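NDP-N-acetyl-D-galactosaminuronic acid dehydrogenase (Methanosarcina mazei Go1, PDB 3G79) probably catalyses the NAD-dependent oxidation of UDP-N-acetylmannosamine to the corresponding uronic acid, consuming two NAD+ per sugar, like other UDP-sugar dehydrogenases of its family. Local coordinates at residues A170-L176 against I202-S206; L142-E146 against R209-Y214; F96-S100 against N132-K138; T106-Q110 against A125-I130; L11-R15 against K138-L142. All blocks are in the same frame, centred on the assembly; numbering follows the deposited sequence.

Contact 1 (A170-L176 against I202-S206); sequences AGEDFAL and IDEAS
Segment 170-176 is a loop that enters strand 175-178 at Ala175, and 202-206 leaves strand 197-201 for the helix that starts at Glu204; the two strands are antiparallel neighbours. The CA atoms of Ala175 and Ser206 lie 4.6 Å apart. Ile202 N donates to Leu176 O (3.0 Å). Ile202, with chi1 p and chi2 t, points toward the loop, its CD1 3.6 Å from Ala170 CB and 3.7 Å from Leu176 CB. Asp203 is the N-cap: with chi1 at 37° its OD2 accepts from Ser206 N (3.1 Å), while OD1 sits 3.1 Å from Gly171 CA. Gly171 has phi/psi 93/2, and an ideal CB there would clash with Asp203 OD1. Ser206 takes rotamer m, so that its OG accepts from Leu176 N (3.2 Å) and donates to Asp203 OD2 (2.5 Å). The Ser206 hydroxyl thus relays between a strand amide and the capping carboxylate, coupling the N-terminus of the helix to the beginning of strand 175-178, next to the Ile202-Leu176 backbone bond.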
# COMPACT_ATOMS: atom_id res chain seq x y z
N ALA A 170 -34.62 6.67 15.99
CA ALA A 170 -33.89 6.62 14.76
C ALA A 170 -34.12 5.27 14.05
O ALA A 170 -33.97 4.22 14.63
CB ALA A 170 -32.41 6.84 15.03
N GLY A 171 -34.50 5.32 12.79
CA GLY A 171 -34.57 4.11 11.99
C GLY A 171 -35.97 3.58 12.08
O GLY A 171 -36.28 2.51 11.55
N GLU A 172 -36.81 4.30 12.81
CA GLU A 172 -38.21 3.98 12.81
C GLU A 172 -38.92 5.27 12.50
O GLU A 172 -39.58 5.37 11.48
CB GLU A 172 -38.67 3.43 14.16
CG GLU A 172 -37.82 2.35 14.75
CD GLU A 172 -38.22 2.06 16.18
OE1 GLU A 172 -39.43 2.21 16.48
OE2 GLU A 172 -37.34 1.70 17.01
N ASP A 173 -38.77 6.28 13.36
CA ASP A 173 -39.47 7.56 13.18
C ASP A 173 -38.79 8.51 12.22
O ASP A 173 -39.44 9.25 11.52
CB ASP A 173 -39.70 8.25 14.53
CG ASP A 173 -40.58 7.44 15.45
OD1 ASP A 173 -40.17 7.17 16.61
OD2 ASP A 173 -41.68 7.06 15.02
N PHE A 174 -37.46 8.52 12.20
CA PHE A 174 -36.72 9.42 11.34
C PHE A 174 -35.50 8.68 10.80
O PHE A 174 -35.13 7.60 11.31
CB PHE A 174 -36.36 10.72 12.08
CG PHE A 174 -35.43 10.52 13.24
CD1 PHE A 174 -34.05 10.52 13.06
CD2 PHE A 174 -35.94 10.35 14.53
CE1 PHE A 174 -33.17 10.36 14.12
CE2 PHE A 174 -35.06 10.17 15.62
CZ PHE A 174 -33.66 10.18 15.40
N ALA A 175 -34.91 9.24 9.73
CA ALA A 175 -33.80 8.63 9.01
C ALA A 175 -32.49 9.34 9.41
O ALA A 175 -32.46 10.57 9.59
CB ALA A 175 -34.05 8.76 7.52
N LEU A 176 -31.40 8.58 9.51
CA LEU A 176 -30.13 9.10 10.00
C LEU A 176 -28.99 8.61 9.14
O LEU A 176 -28.84 7.40 8.95
CB LEU A 176 -29.87 8.62 11.41
CG LEU A 176 -29.22 9.45 12.51
CD1 LEU A 176 -28.65 8.54 13.62
CD2 LEU A 176 -28.24 10.51 12.13
N ILE A 202 -27.98 4.55 8.87
CA ILE A 202 -28.02 3.60 9.99
C ILE A 202 -28.80 2.30 9.69
O ILE A 202 -28.78 1.35 10.48
CB ILE A 202 -28.58 4.26 11.28
CG1 ILE A 202 -30.05 4.63 11.12
CG2 ILE A 202 -27.75 5.46 11.65
CD1 ILE A 202 -30.69 5.14 12.41
N ASP A 203 -29.53 2.32 8.57
CA ASP A 203 -30.26 1.19 8.02
C ASP A 203 -30.43 1.52 6.56
O ASP A 203 -30.13 2.66 6.16
CB ASP A 203 -31.63 0.97 8.67
CG ASP A 203 -32.35 2.26 9.02
OD1 ASP A 203 -33.09 2.22 10.02
OD2 ASP A 203 -32.24 3.31 8.32
N GLU A 204 -30.87 0.55 5.77
CA GLU A 204 -30.98 0.70 4.32
C GLU A 204 -31.95 1.81 3.93
O GLU A 204 -31.71 2.53 2.97
CB GLU A 204 -31.36 -0.62 3.65
CG GLU A 204 -30.71 -1.87 4.31
CD GLU A 204 -29.41 -2.37 3.64
OE1 GLU A 204 -28.60 -2.99 4.37
OE2 GLU A 204 -29.21 -2.20 2.41
N ALA A 205 -33.00 1.99 4.71
CA ALA A 205 -33.97 3.04 4.45
C ALA A 205 -33.35 4.44 4.50
O ALA A 205 -33.65 5.28 3.63
CB ALA A 205 -35.15 2.93 5.41
N SER A 206 -32.50 4.70 5.51
CA SER A 206 -31.85 6.04 5.68
C SER A 206 -30.77 6.27 4.64
O SER A 206 -30.61 7.36 4.12
CB SER A 206 -31.21 6.18 7.07
OG SER A 206 -32.11 5.84 8.11

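Contact 2 (L142-E146 against R209-Y214); sequences LVVLE and RAVELY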
# COMPACT_ATOMS: atom_id res chain seq x y z
N LEU A 142 -35.16 13.44 7.45
CA LEU A 142 -33.83 12.83 7.39
C LEU A 142 -32.76 13.77 7.98
O LEU A 142 -32.70 14.94 7.62
CB LEU A 142 -33.44 12.40 5.96
CG LEU A 142 -31.92 12.20 5.75
CD1 LEU A 142 -31.53 10.76 6.12
CD2 LEU A 142 -31.44 12.52 4.28
N VAL A 143 -31.91 13.23 8.85
CA VAL A 143 -30.82 13.99 9.44
C VAL A 143 -29.53 13.41 8.93
O VAL A 143 -29.33 12.18 8.88
CB VAL A 143 -30.88 13.90 11.01
CG1 VAL A 143 -29.79 14.69 11.64
CG2 VAL A 143 -32.22 14.40 11.53
N VAL A 144 -28.63 14.29 8.51
CA VAL A 144 -27.32 13.86 8.05
C VAL A 144 -26.15 14.54 8.76
O VAL A 144 -26.03 15.77 8.75
CB VAL A 144 -27.11 14.08 6.52
CG1 VAL A 144 -25.86 13.32 6.05
CG2 VAL A 144 -28.29 13.58 5.74
N LEU A 145 -25.27 13.73 9.34
CA LEU A 145 -23.99 14.23 9.80
C LEU A 145 -23.02 14.37 8.62
O LEU A 145 -22.56 13.36 8.05
CB LEU A 145 -23.39 13.32 10.86
CG LEU A 145 -24.13 13.10 12.20
CD1 LEU A 145 -23.18 12.75 13.33
CD2 LEU A 145 -24.87 14.34 12.59
N GLU A 146 -22.69 15.63 8.31
CA GLU A 146 -21.66 15.97 7.34
C GLU A 146 -20.29 16.29 7.97
O GLU A 146 -19.28 16.14 7.31
CB GLU A 146 -22.09 17.12 6.40
CG GLU A 146 -23.17 16.75 5.40
CD GLU A 146 -23.58 17.92 4.49
OE1 GLU A 146 -23.55 19.09 4.95
OE2 GLU A 146 -23.95 17.68 3.32
N ARG A 209 -32.61 7.16 1.48
CA ARG A 209 -33.13 8.52 1.59
C ARG A 209 -31.99 9.49 1.41
O ARG A 209 -32.17 10.59 0.84
CB ARG A 209 -33.81 8.76 2.95
CG ARG A 209 -34.57 10.07 3.09
CD ARG A 209 -35.52 10.27 1.95
NE ARG A 209 -36.53 11.28 2.26
CZ ARG A 209 -37.60 11.54 1.50
NH1 ARG A 209 -37.81 10.87 0.37
NH2 ARG A 209 -38.45 12.48 1.88
N ALA A 210 -30.80 9.10 1.88
CA ALA A 210 -29.69 10.07 1.84
C ALA A 210 -29.06 10.15 0.44
O ALA A 210 -28.76 11.25 -0.05
CB ALA A 210 -28.67 9.79 2.91
N VAL A 211 -28.92 9.00 -0.22
CA VAL A 211 -28.55 8.98 -1.63
C VAL A 211 -29.37 10.01 -2.43
O VAL A 211 -28.81 10.76 -3.23
CB VAL A 211 -28.71 7.56 -2.23
CG1 VAL A 211 -28.55 7.58 -3.74
CG2 VAL A 211 -27.69 6.61 -1.62
N GLU A 212 -30.67 10.09 -2.18
CA GLU A 212 -31.56 11.04 -2.84
C GLU A 212 -31.19 12.50 -2.56
O GLU A 212 -31.41 13.39 -3.41
CB GLU A 212 -33.00 10.79 -2.43
CG GLU A 212 -33.46 9.34 -2.56
CD GLU A 212 -34.87 9.11 -2.04
OE1 GLU A 212 -35.60 10.08 -1.72
OE2 GLU A 212 -35.25 7.92 -1.92
N LEU A 213 -30.64 12.74 -1.36
CA LEU A 213 -30.30 14.08 -0.95
C LEU A 213 -29.06 14.49 -1.70
O LEU A 213 -28.92 15.63 -2.08
CB LEU A 213 -30.06 14.13 0.57
CG LEU A 213 -29.67 15.45 1.17
CD1 LEU A 213 -30.71 16.52 0.82
CD2 LEU A 213 -29.44 15.34 2.70
N TYR A 214 -28.16 13.54 -1.93
CA TYR A 214 -26.85 13.89 -2.54
C TYR A 214 -26.65 13.65 -4.05
O TYR A 214 -25.75 14.24 -4.62
CB TYR A 214 -25.68 13.29 -1.74
CG TYR A 214 -25.58 13.89 -0.35
CD1 TYR A 214 -24.97 15.15 -0.14
CD2 TYR A 214 -26.08 13.23 0.76
CE1 TYR A 214 -24.88 15.71 1.12
CE2 TYR A 214 -25.99 13.80 2.03
CZ TYR A 214 -25.39 15.04 2.20
OH TYR A 214 -25.33 15.62 3.48
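Helix 209-214 packs across one face of strand 142-145, with the axes of these short segments 9.6 Å apart at closest approach and crossing at -71°; side chains fill that gap. The backbones come nearest at the start of both, where the CA atoms of Leu142 and Arg209 are 7.3 Å apart. Leu142, Val144 and Glu146 face the helix; Val143 and Leu145 point away, Val143 touching Val133 of helix 124-136. Leu142 makes the broadest strand-side contribution: its CD2 lies 3.8 Å from Leu213 CD2 and 4.1 Å from Ala210 CB, and its CB is 3.9 Å from the aliphatic Arg209 CG. Val144 continues the apolar layer, with CG2 3.7 Å from Leu213 CD2 and CG1 4.1 Å from Tyr214 CE2. The polar end of Arg209 turns elsewhere, bonding to Gly16 O and forming a salt bridge with Glu212 (NH1 to OE1, 3.1 Å). Just past the strand, the apolar layer gives way to a polar pair: Tyr214 OH donates a very short 2.5 Å hydrogen bond to Glu146 OE2, which also forms a salt bridge with Arg197. A helix laid over alternate residues of a central strand, with a second helical layer behind the sheet, is the three-layer alpha/beta/alpha arrangement of a Rossmann-type dinucleotide-binding domain, consistent with NAD binding in this family.

Contact 3 (F96-S100 against N132-K138); sequences FSRIS and NVGKYLK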
# COMPACT_ATOMS: atom_id res chain seq x y z
N PHE A 96 -34.15 28.33 14.44
CA PHE A 96 -33.99 26.89 14.39
C PHE A 96 -35.28 26.07 14.42
O PHE A 96 -35.31 24.90 13.96
CB PHE A 96 -33.13 26.48 15.54
CG PHE A 96 -31.70 26.79 15.33
CD1 PHE A 96 -30.84 25.81 14.86
CD2 PHE A 96 -31.19 28.05 15.64
CE1 PHE A 96 -29.49 26.08 14.69
CE2 PHE A 96 -29.84 28.32 15.46
CZ PHE A 96 -29.00 27.34 14.98
N SER A 97 -36.34 26.71 14.93
CA SER A 97 -37.68 26.11 15.01
C SER A 97 -38.15 25.69 13.65
O SER A 97 -38.87 24.70 13.52
CB SER A 97 -38.69 27.08 15.67
OG SER A 97 -39.23 27.99 14.73
N ARG A 98 -37.74 26.42 12.63
CA ARG A 98 -38.06 26.07 11.24
C ARG A 98 -37.41 24.79 10.69
O ARG A 98 -37.66 24.40 9.54
CB ARG A 98 -37.63 27.20 10.31
CG ARG A 98 -38.28 28.51 10.54
CD ARG A 98 -38.32 29.13 9.17
NE ARG A 98 -38.11 30.56 9.20
CZ ARG A 98 -37.88 31.29 8.11
NH1 ARG A 98 -37.83 30.71 6.89
NH2 ARG A 98 -37.71 32.61 8.27
N ILE A 99 -36.52 24.18 11.45
CA ILE A 99 -36.06 22.82 11.13
C ILE A 99 -37.33 21.98 10.98
O ILE A 99 -37.47 21.14 10.06
CB ILE A 99 -35.13 22.25 12.25
CG1 ILE A 99 -33.74 22.92 12.18
CG2 ILE A 99 -35.03 20.73 12.19
CD1 ILE A 99 -33.03 22.89 13.53
N SER A 100 -38.30 22.26 11.85
CA SER A 100 -39.57 21.57 11.75
C SER A 100 -40.18 21.49 10.36
O SER A 100 -40.89 20.52 10.08
CB SER A 100 -40.56 22.08 12.78
OG SER A 100 -40.34 21.37 13.99
N ASN A 132 -30.07 21.19 18.64
CA ASN A 132 -31.07 22.00 17.95
C ASN A 132 -31.92 21.19 16.98
O ASN A 132 -33.17 21.30 16.98
CB ASN A 132 -30.46 23.18 17.25
CG ASN A 132 -30.35 24.38 18.15
OD1 ASN A 132 -29.51 25.22 17.91
ND2 ASN A 132 -31.22 24.48 19.18
N VAL A 133 -31.25 20.39 16.15
CA VAL A 133 -31.95 19.41 15.32
C VAL A 133 -32.92 18.51 16.13
O VAL A 133 -34.13 18.48 15.85
CB VAL A 133 -30.97 18.59 14.48
CG1 VAL A 133 -31.69 17.44 13.74
CG2 VAL A 133 -30.33 19.51 13.50
N GLY A 134 -32.39 17.77 17.12
CA GLY A 134 -33.24 16.91 17.93
C GLY A 134 -34.45 17.68 18.44
O GLY A 134 -35.57 17.18 18.39
N LYS A 135 -34.22 18.91 18.89
CA LYS A 135 -35.22 19.76 19.50
C LYS A 135 -36.39 19.96 18.60
O LYS A 135 -37.52 20.10 19.08
CB LYS A 135 -34.60 21.12 19.83
CG LYS A 135 -35.51 22.09 20.59
CD LYS A 135 -34.77 22.76 21.77
CE LYS A 135 -33.55 23.60 21.30
NZ LYS A 135 -32.32 23.41 22.15
N TYR A 136 -36.16 19.99 17.28
CA TYR A 136 -37.26 20.34 16.36
C TYR A 136 -37.62 19.20 15.38
O TYR A 136 -38.51 19.33 14.53
CB TYR A 136 -36.97 21.68 15.67
CG TYR A 136 -36.95 22.86 16.61
CD1 TYR A 136 -38.14 23.35 17.17
CD2 TYR A 136 -35.75 23.50 16.95
CE1 TYR A 136 -38.14 24.44 18.06
CE2 TYR A 136 -35.74 24.60 17.85
CZ TYR A 136 -36.94 25.06 18.39
OH TYR A 136 -36.97 26.13 19.25
N LEU A 137 -36.94 18.08 15.58
CA LEU A 137 -37.12 16.88 14.77
C LEU A 137 -38.58 16.41 14.67
O LEU A 137 -39.30 16.37 15.70
CB LEU A 137 -36.22 15.74 15.29
CG LEU A 137 -36.07 14.50 14.42
CD1 LEU A 137 -35.47 14.86 13.05
CD2 LEU A 137 -35.19 13.51 15.14
N LYS A 138 -39.01 16.08 13.45
CA LYS A 138 -40.36 15.57 13.18
C LYS A 138 -40.27 14.21 12.49
O LYS A 138 -39.27 13.90 11.90
CB LYS A 138 -41.17 16.56 12.34
CG LYS A 138 -41.36 17.94 12.99
CD LYS A 138 -42.67 18.12 13.78
CE LYS A 138 -42.51 17.89 15.29
NZ LYS A 138 -43.36 18.80 16.12
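In the Rossmann-type NAD-binding domain, the 3-10 segment 96-100, between strands 90-93 and 104-107, packs against the C-terminal end of helix 124-136. Phe96 points toward the helix, the Asn132 side chain lying over one face of its ring, and Phe96 CB is 4.0 Å from Tyr136 CE2. Ser97 follows with a CH-pi contact: its CA stands 3.4 Å from the centroid of the Tyr136 ring and only 6° off the ring normal, while its hydroxyl bonds to Asp95. Arg98 projects away from the helix. The buried Ile99 then turns inward, CB meeting Tyr136 CB at 3.9 Å and CD1 reaching Val133 CG2 at 4.3 Å. Tyr136 is therefore engaged by the backbone of the short 3-10 turn as well as by its side chains, and has more of its own surface covered in this contact than any other residue. Where the helix ends and Leu137 leaves helical geometry, Ser100 OG, 3.7 Å from Lys138 CG, donates a 2.8 Å hydrogen bond to Tyr136 O.

Contact 4 (T106-Q110 against A125-I130); sequences TLAIQ and ALIDGI
This contact belongs to a beta-alpha-beta unit of the Rossmann-type domain, in which strand 104-107 is followed by helix 124-136 and then by the neighbouring parallel strand 142-145. Segment 106-110 is strand through Leu107 and then continues as a loop, with phi/psi of -120/53 at Ala108 and -99/127 at Ile109; segment 125-130 is helical throughout. The CA atoms of Leu107 and Gly129 are 6.9 Å apart, those of Ile109 and Leu126 5.6 Å. No hydrogen bond crosses between the segments, and the polar links of the loop go elsewhere: Ile109 O bonds to Ser147 OG, and Gln110 OE1 to Tyr28 N beside the putative GxGxxG glycines. What joins the pair is apolar. Among side-chain contacts, Leu107, with chi1 m and chi2 at 112°, brings CB to 4.2 Å from Leu126 CD1 and CD2 to 3.7 Å from Ile130 CG1. Ile109, with chi1 m and chi2 t, places CG2 3.9 Å from Ala125 CB and 4.3 Å from Leu126 CB. Contacts with the helix backbone depend on Gly129, where an ideal CB would clash with Ile109 CD1 and crowd Leu107 CD2. In its absence both side chains settle directly on the helix, Ile109 CD1 coming 3.9 Å from Gly129 CA and Leu107 CD2 3.4 Å from Gly129 C.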
# COMPACT_ATOMS: atom_id res chain seq x y z
N THR A 106 -29.05 18.80 7.36
CA THR A 106 -27.64 18.45 7.35
C THR A 106 -26.85 19.26 8.43
O THR A 106 -27.08 20.48 8.60
CB THR A 106 -27.15 18.69 5.92
OG1 THR A 106 -26.84 17.44 5.31
CG2 THR A 106 -25.99 19.62 5.88
N LEU A 107 -25.98 18.57 9.17
CA LEU A 107 -25.04 19.20 10.12
C LEU A 107 -23.67 19.23 9.56
O LEU A 107 -22.98 18.20 9.53
CB LEU A 107 -24.96 18.46 11.45
CG LEU A 107 -26.34 18.51 12.09
CD1 LEU A 107 -26.92 17.12 12.11
CD2 LEU A 107 -26.20 19.11 13.46
N ALA A 108 -23.27 20.43 9.16
CA ALA A 108 -22.03 20.70 8.48
C ALA A 108 -21.24 21.68 9.33
O ALA A 108 -20.81 22.71 8.88
CB ALA A 108 -22.33 21.30 7.07
N ILE A 109 -21.05 21.34 10.59
CA ILE A 109 -20.56 22.30 11.52
C ILE A 109 -19.07 22.06 11.68
O ILE A 109 -18.67 20.90 11.92
CB ILE A 109 -21.34 22.20 12.83
CG1 ILE A 109 -22.69 22.91 12.68
CG2 ILE A 109 -20.52 22.76 14.01
CD1 ILE A 109 -23.69 22.64 13.78
N GLN A 110 -18.26 23.11 11.51
CA GLN A 110 -16.82 23.00 11.71
C GLN A 110 -16.57 22.21 12.99
O GLN A 110 -17.18 22.46 14.03
CB GLN A 110 -16.11 24.37 11.71
CG GLN A 110 -15.74 24.92 10.27
CD GLN A 110 -15.50 26.47 10.18
OE1 GLN A 110 -15.64 27.08 9.09
NE2 GLN A 110 -15.17 27.10 11.32
N ALA A 125 -19.74 22.83 19.42
CA ALA A 125 -20.64 23.44 18.46
C ALA A 125 -21.45 22.40 17.65
O ALA A 125 -22.62 22.66 17.27
CB ALA A 125 -19.88 24.37 17.51
N LEU A 126 -20.83 21.24 17.38
CA LEU A 126 -21.48 20.19 16.58
C LEU A 126 -22.59 19.63 17.40
O LEU A 126 -23.72 19.48 16.92
CB LEU A 126 -20.52 19.03 16.22
CG LEU A 126 -21.21 17.75 15.73
CD1 LEU A 126 -21.96 18.06 14.41
CD2 LEU A 126 -20.26 16.55 15.60
N ILE A 127 -22.28 19.32 18.65
CA ILE A 127 -23.28 18.72 19.50
C ILE A 127 -24.38 19.74 19.79
O ILE A 127 -25.54 19.37 19.91
CB ILE A 127 -22.74 18.08 20.79
CG1 ILE A 127 -22.89 19.04 21.95
CG2 ILE A 127 -21.34 17.52 20.67
CD1 ILE A 127 -23.53 18.38 23.12
N ASP A 128 -24.04 21.02 19.86
CA ASP A 128 -25.07 22.03 20.00
C ASP A 128 -26.04 21.97 18.83
O ASP A 128 -27.23 22.09 19.02
CB ASP A 128 -24.46 23.41 20.07
CG ASP A 128 -24.19 23.87 21.48
OD1 ASP A 128 -23.72 23.05 22.32
OD2 ASP A 128 -24.46 25.07 21.73
N GLY A 129 -25.50 21.79 17.61
CA GLY A 129 -26.35 21.70 16.42
C GLY A 129 -27.29 20.51 16.40
O GLY A 129 -28.43 20.61 15.99
N ILE A 130 -26.78 19.37 16.86
CA ILE A 130 -27.53 18.13 16.89
C ILE A 130 -28.69 18.32 17.84
O ILE A 130 -29.85 18.05 17.48
CB ILE A 130 -26.61 16.93 17.28
CG1 ILE A 130 -25.49 16.78 16.25
CG2 ILE A 130 -27.39 15.64 17.27
CD1 ILE A 130 -24.35 15.85 16.66

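Contact 5 (L11-R15 against K138-L142); sequences LLKER and KPGML
A helix-to-turn contact joins the N-terminal helix 7-15 to the turn that connects helix 124-136 with strand 142-145, where that strand enters the Rossmann-type sheet. Lys138 to Met141 form a type II beta turn, closed by Met141 N to Lys138 O (3.3 Å); Pro139 has phi/psi -55/137 and Gly140 83/-13. The backbones come closest at Leu11 and Gly140, CA to CA 5.2 Å. Leu11 (chi1 m, chi2 t) points toward the turn, with CD2 4.3 Å from Pro139 CB and CD1 4.1 Å from Gly140 N. Leu12, with chi1 at -99° and chi2 at 14°, brings CD1 within 3.2 Å of Gly140 O. Arg15 (chi1 t, chi2 130°, chi3 t) extends across the turn: Met141 CG lies over one guanidinium face, 3.8 Å from NH1, and NH1 donates a weak 2.7 Å hydrogen bond to Pro139 O at 115°. With that poor angle, and with the ion pair from Arg15 to Asp103 long and weak, attachment of the helix rests largely on van der Waals fit around the buried, side-chain-free Gly140.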
# COMPACT_ATOMS: atom_id res chain seq x y z
N LEU A 11 -43.40 6.20 6.32
CA LEU A 11 -43.30 7.62 6.58
C LEU A 11 -42.57 8.30 5.47
O LEU A 11 -42.96 9.35 5.05
CB LEU A 11 -42.49 7.86 7.84
CG LEU A 11 -43.19 7.58 9.14
CD1 LEU A 11 -42.16 7.49 10.23
CD2 LEU A 11 -44.12 8.76 9.32
N LEU A 12 -41.48 7.69 5.03
CA LEU A 12 -40.71 8.21 3.93
C LEU A 12 -41.51 8.21 2.62
O LEU A 12 -41.55 9.24 1.96
CB LEU A 12 -39.37 7.48 3.79
CG LEU A 12 -38.04 8.02 4.34
CD1 LEU A 12 -38.15 9.17 5.32
CD2 LEU A 12 -37.26 6.84 4.94
N LYS A 13 -42.17 7.12 2.26
CA LYS A 13 -42.91 7.14 0.98
C LYS A 13 -44.05 8.14 1.08
O LYS A 13 -44.34 8.83 0.11
CB LYS A 13 -43.40 5.75 0.52
CG LYS A 13 -42.36 4.91 -0.35
CD LYS A 13 -41.84 5.57 -1.72
CE LYS A 13 -40.79 4.67 -2.45
NZ LYS A 13 -39.60 5.37 -3.09
N GLU A 14 -44.67 8.22 2.25
CA GLU A 14 -45.73 9.18 2.54
C GLU A 14 -45.29 10.68 2.55
O GLU A 14 -46.09 11.55 2.20
CB GLU A 14 -46.44 8.75 3.84
CG GLU A 14 -46.86 9.87 4.78
CD GLU A 14 -47.32 9.36 6.16
OE1 GLU A 14 -47.49 10.22 7.07
OE2 GLU A 14 -47.50 8.13 6.32
N ARG A 15 -44.02 10.96 2.92
CA ARG A 15 -43.46 12.34 2.92
C ARG A 15 -43.15 12.72 1.47
O ARG A 15 -43.17 13.87 1.11
CB ARG A 15 -42.22 12.45 3.84
CG ARG A 15 -41.66 13.89 4.21
CD ARG A 15 -41.42 14.15 5.81
NE ARG A 15 -41.22 15.59 6.20
CZ ARG A 15 -41.40 16.07 7.43
NH1 ARG A 15 -41.81 15.27 8.39
NH2 ARG A 15 -41.17 17.38 7.71
N LYS A 138 -39.01 16.08 13.45
CA LYS A 138 -40.36 15.57 13.18
C LYS A 138 -40.27 14.21 12.49
O LYS A 138 -39.27 13.90 11.90
CB LYS A 138 -41.17 16.56 12.34
CG LYS A 138 -41.36 17.94 12.99
CD LYS A 138 -42.67 18.12 13.78
CE LYS A 138 -42.51 17.89 15.29
NZ LYS A 138 -43.36 18.80 16.12
N PRO A 139 -41.31 13.39 12.60
CA PRO A 139 -41.36 12.06 11.97
C PRO A 139 -41.13 12.12 10.47
O PRO A 139 -41.70 12.99 9.80
CB PRO A 139 -42.81 11.64 12.20
CG PRO A 139 -43.20 12.35 13.49
CD PRO A 139 -42.43 13.61 13.55
N GLY A 140 -40.33 11.20 9.94
CA GLY A 140 -40.04 11.17 8.51
C GLY A 140 -38.94 12.10 7.99
O GLY A 140 -38.49 11.97 6.86
N MET A 141 -38.51 13.04 8.81
CA MET A 141 -37.36 13.84 8.46
C MET A 141 -36.09 12.98 8.28
O MET A 141 -35.96 11.92 8.92
CB MET A 141 -37.12 14.86 9.57
CG MET A 141 -38.31 15.79 9.77
SD MET A 141 -37.82 17.48 10.15
CE MET A 141 -37.36 17.34 11.82
N LEU A 142 -35.16 13.44 7.45
CA LEU A 142 -33.83 12.83 7.39
C LEU A 142 -32.76 13.77 7.98
O LEU A 142 -32.70 14.94 7.62
CB LEU A 142 -33.44 12.40 5.96
CG LEU A 142 -31.92 12.20 5.75
CD1 LEU A 142 -31.53 10.76 6.12
CD2 LEU A 142 -31.44 12.52 4.28

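Overall arrangement
All five contacts lie on the same side of the chain's centre, in and beside the N-terminal Rossmann-type NAD-binding domain. Contacts 1, 2 and 4 reach its mixed sheet through the successive neighbouring strands 175-178, 142-145 and 104-107. Contacts 1 and 2 share helix 204-214 and have centres 11 Å apart; contacts 3 and 4, with centres 13 Å apart, share helix 124-136. Along the chain, contact 4 falls within the span of contact 3, and both within that of contact 5, whose second segment ends at Leu142, where contact 2 begins. Contact 5 touches contact 1 (centres about 10 Å apart) where Gly140 and Leu11 meet Asp173, and joins the helix before the first strand to this region.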